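Phospholipase C-beta (PLC-beta) (Sepia officinalis, PDB 3QR0) is a calcium-binding member of the phospholipase C-beta family that joins a PH domain, EF-hand-like regions, a TIM-barrel-type X/Y domain and a C2 domain. Local coordinates at residues A[44-48]-A[49-53]; A[533-537]-A[538-542]; A[693-696]-A[697-700]; A[790-793]-A[794-797]. All coordinates share one frame; numbering follows the deposited sequence.

Contact 1: A[44-48]-A[49-53]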
loop_
_atom_site.group_PDB
_atom_site.type_symbol
_atom_site.label_atom_id
_atom_site.label_comp_id
_atom_site.label_asym_id
_atom_site.label_seq_id
_atom_site.Cartn_x
_atom_site.Cartn_y
_atom_site.Cartn_z
ATOM N N ARG A 44 9.026 21.068 14.941
ATOM C CA ARG A 44 7.806 21.683 14.422
ATOM C C ARG A 44 7.208 20.856 13.291
ATOM O O ARG A 44 7.909 20.073 12.644
ATOM C CB ARG A 44 8.093 23.103 13.928
ATOM C CG ARG A 44 8.771 24.001 14.957
ATOM C CD ARG A 44 9.096 25.356 14.371
ATOM N NE ARG A 44 7.887 26.139 14.134
ATOM C CZ ARG A 44 7.853 27.297 13.482
ATOM N NH1 ARG A 44 8.970 27.820 12.983
ATOM N NH2 ARG A 44 6.697 27.938 13.329
ATOM N N VAL A 45 5.903 21.027 13.083
ATOM C CA VAL A 45 5.186 20.448 11.945
ATOM C C VAL A 45 4.710 21.598 11.064
ATOM O O VAL A 45 4.258 22.633 11.571
ATOM C CB VAL A 45 3.958 19.627 12.408
ATOM C CG1 VAL A 45 3.284 18.931 11.222
ATOM C CG2 VAL A 45 4.368 18.605 13.478
ATOM N N ASP A 46 4.802 21.446 9.750
ATOM C CA ASP A 46 4.229 22.475 8.881
ATOM C C ASP A 46 2.694 22.441 8.999
ATOM O O ASP A 46 2.118 21.429 9.419
ATOM C CB ASP A 46 4.679 22.310 7.435
ATOM C CG ASP A 46 4.057 21.109 6.774
ATOM O OD1 ASP A 46 3.085 21.290 6.010
ATOM O OD2 ASP A 46 4.532 19.984 7.043
ATOM N N PRO A 47 2.021 23.547 8.639
ATOM C CA PRO A 47 0.568 23.602 8.828
ATOM C C PRO A 47 -0.256 22.546 8.072
ATOM O O PRO A 47 -1.419 22.334 8.425
ATOM C CB PRO A 47 0.201 25.012 8.346
ATOM C CG PRO A 47 1.444 25.795 8.452
ATOM C CD PRO A 47 2.562 24.834 8.167
ATOM N N LYS A 48 0.318 21.894 7.060
ATOM C CA LYS A 48 -0.405 20.855 6.306
ATOM C C LYS A 48 -0.098 19.428 6.759
ATOM O O LYS A 48 -0.637 18.483 6.191
ATOM C CB LYS A 48 -0.107 20.978 4.806
ATOM C CG LYS A 48 -0.534 22.308 4.193
ATOM C CD LYS A 48 -2.034 22.513 4.287
ATOM C CE LYS A 48 -2.526 23.550 3.284
ATOM N NZ LYS A 48 -4.010 23.583 3.206
ATOM N N GLY A 49 0.759 19.269 7.767
ATOM C CA GLY A 49 1.119 17.946 8.275
ATOM C C GLY A 49 1.921 17.092 7.298
ATOM O O GLY A 49 1.671 15.893 7.170
ATOM N N TYR A 50 2.887 17.704 6.614
ATOM C CA TYR A 50 3.722 16.991 5.637
ATOM C C TYR A 50 5.148 16.731 6.102
ATOM O O TYR A 50 5.775 15.772 5.646
ATOM C CB TYR A 50 3.782 17.757 4.315
ATOM C CG TYR A 50 2.456 17.874 3.599
ATOM C CD1 TYR A 50 1.539 16.818 3.599
ATOM C CD2 TYR A 50 2.126 19.026 2.900
ATOM C CE1 TYR A 50 0.331 16.917 2.938
ATOM C CE2 TYR A 50 0.912 19.129 2.226
ATOM C CZ TYR A 50 0.023 18.068 2.251
ATOM O OH TYR A 50 -1.184 18.145 1.595
ATOM N N PHE A 51 5.659 17.592 6.981
ATOM C CA PHE A 51 7.042 17.517 7.442
ATOM C C PHE A 51 7.148 17.730 8.936
ATOM O O PHE A 51 6.415 18.542 9.501
ATOM C CB PHE A 51 7.889 18.605 6.772
ATOM C CG PHE A 51 7.937 18.513 5.278
ATOM C CD1 PHE A 51 8.783 17.610 4.655
ATOM C CD2 PHE A 51 7.154 19.348 4.492
ATOM C CE1 PHE A 51 8.834 17.521 3.264
ATOM C CE2 PHE A 51 7.195 19.266 3.101
ATOM C CZ PHE A 51 8.039 18.356 2.488
ATOM N N LEU A 52 8.055 16.986 9.562
ATOM C CA LEU A 52 8.642 17.369 10.837
ATOM C C LEU A 52 9.929 18.101 10.496
ATOM O O LEU A 52 10.672 17.657 9.620
ATOM C CB LEU A 52 8.997 16.141 11.674
ATOM C CG LEU A 52 7.851 15.331 12.271
ATOM C CD1 LEU A 52 8.396 14.086 12.956
ATOM C CD2 LEU A 52 7.093 16.188 13.248
ATOM N N TYR A 53 10.201 19.214 11.167
ATOM C CA TYR A 53 11.444 19.936 10.906
ATOM C C TYR A 53 11.999 20.595 12.159
ATOM O O TYR A 53 11.266 20.857 13.120
ATOM C CB TYR A 53 11.272 20.951 9.765
ATOM C CG TYR A 53 10.376 22.141 10.056
ATOM C CD1 TYR A 53 10.917 23.374 10.404
ATOM C CD2 TYR A 53 8.990 22.039 9.955
ATOM C CE1 TYR A 53 10.099 24.479 10.654
ATOM C CE2 TYR A 53 8.162 23.135 10.205
ATOM C CZ TYR A 53 8.727 24.351 10.551
ATOM O OH TYR A 53 7.919 25.439 10.806
HETATM O O HOH W 1 5.355 25.054 11.610
#
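One face of the Tyr53 ring is covered by Arg44, whose CB sits 3.9 Å from the centroid of that ring in a CH-pi contact offset toward the rim, while the backbone N of Asp46 lies at the ring's edge, in its plane. The phenol oxygen in turn lies over the centre of the Arg44 guanidinium, with Tyr53 OH 3.3 Å from Arg44 CZ. The hydroxyl rests on the guanidinium face without a hydrogen bond, since the angles at NE and NH1 are poor; NE donates instead to the carbonyl of Ile23. A bend at chi3 (70°) folds the arginine back over the hydroxyl. Tyr53 OH donates to a water that also bonds Val45 O.

The two strands, 39-45 and 51-54, form a beta hairpin of the PH-domain sheet, closed by a type I turn from Asp46 to Gly49. Arg44 and Tyr53 are an antiparallel hydrogen-bonded pair; Val45 and Leu52 follow as a non-hydrogen-bonded pair and meet on the other side of the sheet through Val45 CG2 and Leu52 CD2, 3.6 Å apart, where both touch Trp133 of helix 127-141.

The Asp46 carboxylate organises the turn. Its CG stands between the backbone N and carbonyl carbon (chi1 71°), which carries OD2 to two amides: Phe51 N at 2.6 Å from Asp46 OD2, nearly in line with the C-O bond, and Tyr50 N at 2.8 Å from the same oxygen, on the syn side. OD1 accepts from Lys48 N, above the carboxylate plane, making an Asx turn. Beyond it, Lys48 CB packs over one face of the Tyr50 ring, 3.3 Å from Tyr50 CE2.

Contact 2: A[533-537]-A[538-542]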
loop_
_atom_site.group_PDB
_atom_site.type_symbol
_atom_site.label_atom_id
_atom_site.label_comp_id
_atom_site.label_asym_id
_atom_site.label_seq_id
_atom_site.Cartn_x
_atom_site.Cartn_y
_atom_site.Cartn_z
ATOM N N GLN A 533 -17.720 -30.232 1.973
ATOM C CA GLN A 533 -19.139 -29.880 1.851
ATOM C C GLN A 533 -20.015 -30.752 2.752
ATOM O O GLN A 533 -20.914 -30.248 3.431
ATOM C CB GLN A 533 -19.617 -29.998 0.401
ATOM C CG GLN A 533 -20.988 -29.363 0.171
ATOM C CD GLN A 533 -21.484 -29.492 -1.260
ATOM O OE1 GLN A 533 -20.881 -30.182 -2.082
ATOM N NE2 GLN A 533 -22.596 -28.823 -1.560
ATOM N N LYS A 534 -19.749 -32.057 2.744
ATOM C CA LYS A 534 -20.492 -33.007 3.567
ATOM C C LYS A 534 -20.420 -32.645 5.051
ATOM O O LYS A 534 -21.436 -32.641 5.746
ATOM C CB LYS A 534 -19.961 -34.430 3.359
ATOM C CG LYS A 534 -20.830 -35.521 3.999
ATOM C CD LYS A 534 -20.106 -36.859 4.067
ATOM C CE LYS A 534 -21.012 -37.949 4.630
ATOM N NZ LYS A 534 -20.367 -39.295 4.617
ATOM N N LYS A 535 -19.215 -32.341 5.527
ATOM C CA LYS A 535 -19.004 -32.013 6.937
ATOM C C LYS A 535 -19.647 -30.681 7.325
ATOM O O LYS A 535 -20.136 -30.535 8.444
ATOM C CB LYS A 535 -17.512 -32.012 7.271
ATOM C CG LYS A 535 -16.913 -33.413 7.358
ATOM C CD LYS A 535 -15.407 -33.404 7.154
ATOM C CE LYS A 535 -14.686 -32.571 8.203
ATOM N NZ LYS A 535 -13.209 -32.501 7.952
ATOM N N ASP A 536 -19.628 -29.718 6.403
ATOM C CA ASP A 536 -20.370 -28.466 6.559
ATOM C C ASP A 536 -19.872 -27.646 7.760
ATOM O O ASP A 536 -20.650 -26.937 8.396
ATOM C CB ASP A 536 -21.872 -28.783 6.696
ATOM C CG ASP A 536 -22.775 -27.621 6.287
ATOM O OD1 ASP A 536 -22.308 -26.669 5.629
ATOM O OD2 ASP A 536 -23.974 -27.675 6.625
ATOM N N ARG A 537 -18.577 -27.754 8.063
ATOM C CA ARG A 537 -17.963 -27.034 9.183
ATOM C C ARG A 537 -17.249 -25.789 8.667
ATOM O O ARG A 537 -16.147 -25.875 8.117
ATOM C CB ARG A 537 -16.979 -27.934 9.929
ATOM C CG ARG A 537 -17.614 -29.137 10.592
ATOM C CD ARG A 537 -16.566 -30.085 11.158
ATOM N NE ARG A 537 -17.102 -31.426 11.365
ATOM C CZ ARG A 537 -16.373 -32.501 11.669
ATOM N NH1 ARG A 537 -15.052 -32.414 11.813
ATOM N NH2 ARG A 537 -16.966 -33.677 11.828
ATOM N N HIS A 538 -17.872 -24.631 8.865
ATOM C CA HIS A 538 -17.377 -23.370 8.306
ATOM C C HIS A 538 -16.117 -22.863 9.022
ATOM O O HIS A 538 -15.425 -21.979 8.515
ATOM C CB HIS A 538 -18.459 -22.291 8.384
ATOM C CG HIS A 538 -19.665 -22.558 7.532
ATOM N ND1 HIS A 538 -20.245 -21.586 6.745
ATOM C CD2 HIS A 538 -20.413 -23.673 7.359
ATOM C CE1 HIS A 538 -21.299 -22.089 6.127
ATOM N NE2 HIS A 538 -21.423 -23.355 6.482
ATOM N N TYR A 539 -15.844 -23.420 10.198
ATOM C CA TYR A 539 -14.708 -23.022 11.039
ATOM C C TYR A 539 -13.494 -23.931 10.817
ATOM O O TYR A 539 -12.439 -23.730 11.427
ATOM C CB TYR A 539 -15.116 -23.048 12.513
ATOM C CG TYR A 539 -15.727 -24.361 12.926
ATOM C CD1 TYR A 539 -14.924 -25.428 13.300
ATOM C CD2 TYR A 539 -17.107 -24.547 12.919
ATOM C CE1 TYR A 539 -15.466 -26.638 13.666
ATOM C CE2 TYR A 539 -17.661 -25.762 13.280
ATOM C CZ TYR A 539 -16.826 -26.803 13.657
ATOM O OH TYR A 539 -17.342 -28.018 14.023
ATOM N N GLU A 540 -13.638 -24.940 9.963
ATOM C CA GLU A 540 -12.486 -25.709 9.526
ATOM C C GLU A 540 -11.906 -25.040 8.292
ATOM O O GLU A 540 -12.638 -24.575 7.418
ATOM C CB GLU A 540 -12.847 -27.167 9.258
ATOM C CG GLU A 540 -13.128 -27.948 10.536
ATOM C CD GLU A 540 -13.195 -29.446 10.325
ATOM O OE1 GLU A 540 -13.280 -29.901 9.163
ATOM O OE2 GLU A 540 -13.178 -30.176 11.337
ATOM N N MET A 541 -10.584 -24.948 8.251
ATOM C CA MET A 541 -9.897 -24.323 7.126
ATOM C C MET A 541 -8.656 -25.123 6.806
ATOM O O MET A 541 -8.255 -26.007 7.571
ATOM C CB MET A 541 -9.547 -22.860 7.442
ATOM C CG MET A 541 -8.603 -22.636 8.625
ATOM S SD MET A 541 -6.844 -22.803 8.219
ATOM C CE MET A 541 -6.588 -21.376 7.169
ATOM N N SER A 542 -8.064 -24.834 5.661
ATOM C CA SER A 542 -6.836 -25.487 5.279
ATOM C C SER A 542 -5.814 -24.459 4.842
ATOM O O SER A 542 -6.146 -23.447 4.217
ATOM C CB SER A 542 -7.092 -26.535 4.196
ATOM O OG SER A 542 -7.635 -27.719 4.781
HETATM O O HOH W 2 -23.613 -24.452 5.263
#
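A single carboxylate, that of Glu540, is shared by two basic side chains that reach its two oxygens in different ways. Lys535 NZ donates to Glu540 OE1 at 2.9 Å, on the syn lone pair of that oxygen, its chain crossing the glutamate at about a right angle. Arg537 runs alongside Glu540 instead, and its NH1 meets Glu540 OE2 at 3.0 Å from above the carboxylate plane, although the oxygen lies in the plane of the guanidinium; the two planes are 80° apart. Such paired charges would probably stabilise the ionised carboxylate.

The network spans the junction of a beta-alpha-beta unit in the TIM-barrel-type domain, where helix 529-535 gives way to strand 540-545. Asp536 leaves the helix with positive phi (63°), and a type I turn from Arg537 to Glu540 starts the strand, its closing bond running from Glu540 N to Arg537 O.

Tyr539 packs on the aliphatic part of the arginine: Arg537 CB is 4.2 Å from the ring centroid, over one face, and the guanidinium is almost parallel to the ring, 8° between planes. Asp536, just before the turn, and His538, within it, share a water, which donates to Asp536 OD1 and lies at the imidazole edge by His538 NE2.

Contact 3: A[693-696]-A[697-700]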
loop_
_atom_site.group_PDB
_atom_site.type_symbol
_atom_site.label_atom_id
_atom_site.label_comp_id
_atom_site.label_asym_id
_atom_site.label_seq_id
_atom_site.Cartn_x
_atom_site.Cartn_y
_atom_site.Cartn_z
ATOM N N GLU A 693 15.325 10.259 -23.633
ATOM C CA GLU A 693 16.699 10.332 -23.151
ATOM C C GLU A 693 16.980 11.641 -22.420
ATOM O O GLU A 693 16.493 12.701 -22.821
ATOM C CB GLU A 693 17.676 10.181 -24.325
ATOM C CG GLU A 693 17.600 8.822 -25.013
ATOM C CD GLU A 693 18.638 8.637 -26.107
ATOM O OE1 GLU A 693 19.074 9.647 -26.711
ATOM O OE2 GLU A 693 19.006 7.470 -26.376
ATOM N N ASN A 694 17.772 11.546 -21.353
ATOM C CA ASN A 694 18.328 12.704 -20.646
ATOM C C ASN A 694 17.282 13.756 -20.278
ATOM O O ASN A 694 17.455 14.947 -20.538
ATOM C CB ASN A 694 19.463 13.333 -21.465
ATOM C CG ASN A 694 20.581 12.341 -21.790
ATOM O OD1 ASN A 694 21.093 12.319 -22.907
ATOM N ND2 ASN A 694 20.959 11.525 -20.818
ATOM N N ASN A 695 16.193 13.294 -19.675
ATOM C CA ASN A 695 15.149 14.178 -19.171
ATOM C C ASN A 695 14.448 13.513 -17.996
ATOM O O ASN A 695 13.657 12.592 -18.178
ATOM C CB ASN A 695 14.149 14.523 -20.281
ATOM C CG ASN A 695 13.190 15.646 -19.892
ATOM O OD1 ASN A 695 13.132 16.068 -18.733
ATOM N ND2 ASN A 695 12.423 16.127 -20.868
ATOM N N GLY A 696 14.768 13.974 -16.791
ATOM C CA GLY A 696 14.121 13.498 -15.579
ATOM C C GLY A 696 13.027 14.430 -15.089
ATOM O O GLY A 696 12.360 14.123 -14.101
ATOM N N MET A 697 12.836 15.556 -15.780
ATOM C CA MET A 697 11.945 16.621 -15.311
ATOM C C MET A 697 10.596 16.614 -16.030
ATOM O O MET A 697 9.551 16.704 -15.385
ATOM C CB MET A 697 12.629 17.986 -15.469
ATOM C CG MET A 697 11.857 19.169 -14.885
ATOM S SD MET A 697 12.855 20.682 -14.803
ATOM C CE MET A 697 13.834 20.356 -13.336
ATOM N N ASP A 698 10.612 16.515 -17.355
ATOM C CA ASP A 698 9.369 16.529 -18.124
ATOM C C ASP A 698 9.443 15.744 -19.441
ATOM O O ASP A 698 9.187 16.298 -20.502
ATOM C CB ASP A 698 8.906 17.979 -18.357
ATOM C CG ASP A 698 9.910 18.820 -19.143
ATOM O OD1 ASP A 698 11.020 18.342 -19.451
ATOM O OD2 ASP A 698 9.574 19.981 -19.458
ATOM N N PRO A 699 9.768 14.440 -19.367
ATOM C CA PRO A 699 9.817 13.620 -20.582
ATOM C C PRO A 699 8.452 13.534 -21.260
ATOM O O PRO A 699 7.444 13.384 -20.575
ATOM C CB PRO A 699 10.249 12.243 -20.064
ATOM C CG PRO A 699 9.851 12.232 -18.618
ATOM C CD PRO A 699 10.054 13.644 -18.157
ATOM N N TYR A 700 8.425 13.633 -22.588
ATOM C CA TYR A 700 7.172 13.606 -23.349
ATOM C C TYR A 700 7.144 12.380 -24.259
ATOM O O TYR A 700 7.709 12.392 -25.345
ATOM C CB TYR A 700 7.022 14.915 -24.140
ATOM C CG TYR A 700 5.755 15.064 -24.973
ATOM C CD1 TYR A 700 4.520 14.632 -24.499
ATOM C CD2 TYR A 700 5.793 15.679 -26.225
ATOM C CE1 TYR A 700 3.360 14.782 -25.262
ATOM C CE2 TYR A 700 4.637 15.837 -26.993
ATOM C CZ TYR A 700 3.423 15.388 -26.497
ATOM O OH TYR A 700 2.277 15.532 -27.239
#
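The amide of Asn695 and the carboxylate of Asp698 stand steeply against each other, their planes 71° apart, at a tight bend in the loop of the C2 domain between strands 686-688 and 706-711. With Asn695 CG opposite the backbone N across the CA-CB bond (chi1 -169°), the amide projects into the concave side of the bend, where both of its polar atoms find partners.

Its oxygen accepts two backbone N-H groups from the same face of the amide plane. Asn695 OD1 is 3.0 Å from Met697 N, which is slightly tilted from that plane, and 2.9 Å from Asp698 N, which stands well above it but makes the straighter bond, 174° at the hydrogen. Two successive amides are thus held by one side-chain oxygen, and the grip fixes the turn of the chain after Gly696.

The amide nitrogen acts as donor. The Asp698 side chain doubles back toward Asn695, CG lying between backbone N and carbonyl carbon, and this brings its OD1 to the asparagine. Its second oxygen, OD2, is engaged by Arg190 in a salt bridge and by the backbone N of Glu227, tying the C2 loop to the EF-hand-like region, at helix 185-198 and at Glu227. Asn695 ND2 donates to Asp698 OD1 over 3.0 Å, in the plane of its own amide and on the anti side of the carboxylate oxygen.

Contact 4: A[790-793]-A[794-797]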
loop_
_atom_site.group_PDB
_atom_site.type_symbol
_atom_site.label_atom_id
_atom_site.label_comp_id
_atom_site.label_asym_id
_atom_site.label_seq_id
_atom_site.Cartn_x
_atom_site.Cartn_y
_atom_site.Cartn_z
ATOM N N TYR A 790 -4.577 -29.069 -26.063
ATOM C CA TYR A 790 -3.927 -29.704 -24.920
ATOM C C TYR A 790 -4.529 -31.074 -24.626
ATOM O O TYR A 790 -5.709 -31.314 -24.888
ATOM C CB TYR A 790 -4.022 -28.805 -23.684
ATOM C CG TYR A 790 -3.190 -27.550 -23.794
ATOM C CD1 TYR A 790 -1.838 -27.557 -23.452
ATOM C CD2 TYR A 790 -3.748 -26.360 -24.251
ATOM C CE1 TYR A 790 -1.065 -26.408 -23.559
ATOM C CE2 TYR A 790 -2.983 -25.203 -24.360
ATOM C CZ TYR A 790 -1.643 -25.236 -24.014
ATOM O OH TYR A 790 -0.881 -24.094 -24.118
ATOM N N GLN A 791 -3.711 -31.963 -24.071
ATOM C CA GLN A 791 -4.103 -33.359 -23.862
ATOM C C GLN A 791 -4.888 -33.591 -22.564
ATOM O O GLN A 791 -5.347 -34.705 -22.304
ATOM C CB GLN A 791 -2.868 -34.266 -23.923
ATOM C CG GLN A 791 -2.242 -34.333 -25.323
ATOM C CD GLN A 791 -0.867 -34.976 -25.332
ATOM O OE1 GLN A 791 0.020 -34.584 -24.573
ATOM N NE2 GLN A 791 -0.681 -35.963 -26.200
ATOM N N SER A 792 -5.036 -32.546 -21.753
ATOM C CA SER A 792 -5.889 -32.597 -20.570
ATOM C C SER A 792 -6.221 -31.184 -20.114
ATOM O O SER A 792 -5.488 -30.239 -20.417
ATOM C CB SER A 792 -5.202 -33.357 -19.435
ATOM O OG SER A 792 -4.096 -32.632 -18.930
ATOM N N ALA A 793 -7.331 -31.050 -19.390
ATOM C CA ALA A 793 -7.718 -29.776 -18.785
ATOM C C ALA A 793 -6.608 -29.242 -17.881
ATOM O O ALA A 793 -6.343 -28.040 -17.857
ATOM C CB ALA A 793 -9.011 -29.937 -17.994
ATOM N N GLN A 794 -5.957 -30.147 -17.154
ATOM C CA GLN A 794 -4.873 -29.790 -16.236
ATOM C C GLN A 794 -3.723 -29.103 -16.966
ATOM O O GLN A 794 -3.217 -28.077 -16.509
ATOM C CB GLN A 794 -4.349 -31.031 -15.500
ATOM C CG GLN A 794 -5.304 -31.595 -14.449
ATOM C CD GLN A 794 -6.357 -32.538 -15.014
ATOM O OE1 GLN A 794 -6.399 -32.810 -16.218
ATOM N NE2 GLN A 794 -7.212 -33.051 -14.136
ATOM N N GLU A 795 -3.321 -29.675 -18.099
ATOM C CA GLU A 795 -2.236 -29.118 -18.908
ATOM C C GLU A 795 -2.598 -27.756 -19.492
ATOM O O GLU A 795 -1.759 -26.863 -19.527
ATOM C CB GLU A 795 -1.847 -30.079 -20.040
ATOM C CG GLU A 795 -1.038 -31.284 -19.578
ATOM C CD GLU A 795 -0.802 -32.309 -20.684
ATOM O OE1 GLU A 795 -0.217 -33.371 -20.382
ATOM O OE2 GLU A 795 -1.198 -32.059 -21.847
ATOM N N ALA A 796 -3.837 -27.608 -19.956
ATOM C CA ALA A 796 -4.316 -26.328 -20.492
ATOM C C ALA A 796 -4.339 -25.241 -19.412
ATOM O O ALA A 796 -4.039 -24.076 -19.677
ATOM C CB ALA A 796 -5.698 -26.489 -21.100
ATOM N N ARG A 797 -4.695 -25.635 -18.197
ATOM C CA ARG A 797 -4.769 -24.710 -17.064
ATOM C C ARG A 797 -3.385 -24.288 -16.582
ATOM O O ARG A 797 -3.179 -23.125 -16.234
ATOM C CB ARG A 797 -5.575 -25.339 -15.927
ATOM C CG ARG A 797 -7.059 -25.420 -16.254
ATOM C CD ARG A 797 -7.798 -26.433 -15.404
ATOM N NE ARG A 797 -9.210 -26.492 -15.771
ATOM C CZ ARG A 797 -10.053 -27.463 -15.423
ATOM N NH1 ARG A 797 -9.652 -28.488 -14.680
ATOM N NH2 ARG A 797 -11.317 -27.401 -15.818
#
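Arg797 N donates to Ala793 O at 2.9 Å in the first turn of helix 793-800, whose start is marked by an N-cap serine. The arginine side chain drapes over the same carbonyl, with Arg797 CG 3.2 Å from Ala793 O, before its extended chain carries the guanidinium back beside the alanine. There the Ala793 methyl lies over the centre of one guanidinium face, CB 3.7 Å from Arg797 CZ. NH1 is held by the carbonyl of Lys554, and Gln794 NE2 reaches the carboxylate of Asp555, so two side chains of this turn bind the helix to the segment around 554-555.

Ser792 occupies the cap. Its hydroxyl is placed between the backbone N and the carbonyl carbon (chi1 69°), from where OG accepts from Glu795 N at 3.2 Å, satisfying one of the amides that a helix leaves without an intrahelical acceptor at its start. Ser792 O accepts from Ala796 N, the first i to i+4 bond of the helix. The extended Glu795 chain passes the serine, and its OE2 accepts a weak, bent bond from Gln791 N, 3.4 Å away, across the approach to the helix.

On another side of the turn, Tyr790 lays its ring against the helix backbone. Ala796 CA stands over one face, 3.9 Å from the ring centroid and displaced toward the rim in a CH-pi contact, and the methyl beside it closes the packing with Ala796 CB 3.7 Å from Tyr790 CD2.

The four contacts come in series along the chain, and none touches another. Contact 1 belongs to a hairpin of the PH-domain sheet, contact 2 to the parallel strands and helices of the X/Y domain, contact 3 to a C2 loop, and contact 4 to the start of helix 793-800 near the C-terminus. Contacts 2 and 4 are the closest by centres, about 29 Å apart, followed by contacts 1 and 3 at about 30 Å; contacts 1 and 4 are farthest, at about 58 Å. Contacts 1 and 2 lie on opposite sides of the chain's centre. Turns, caps and junctions are thus fixed locally, and each contact also meets neighbouring parts of the chain.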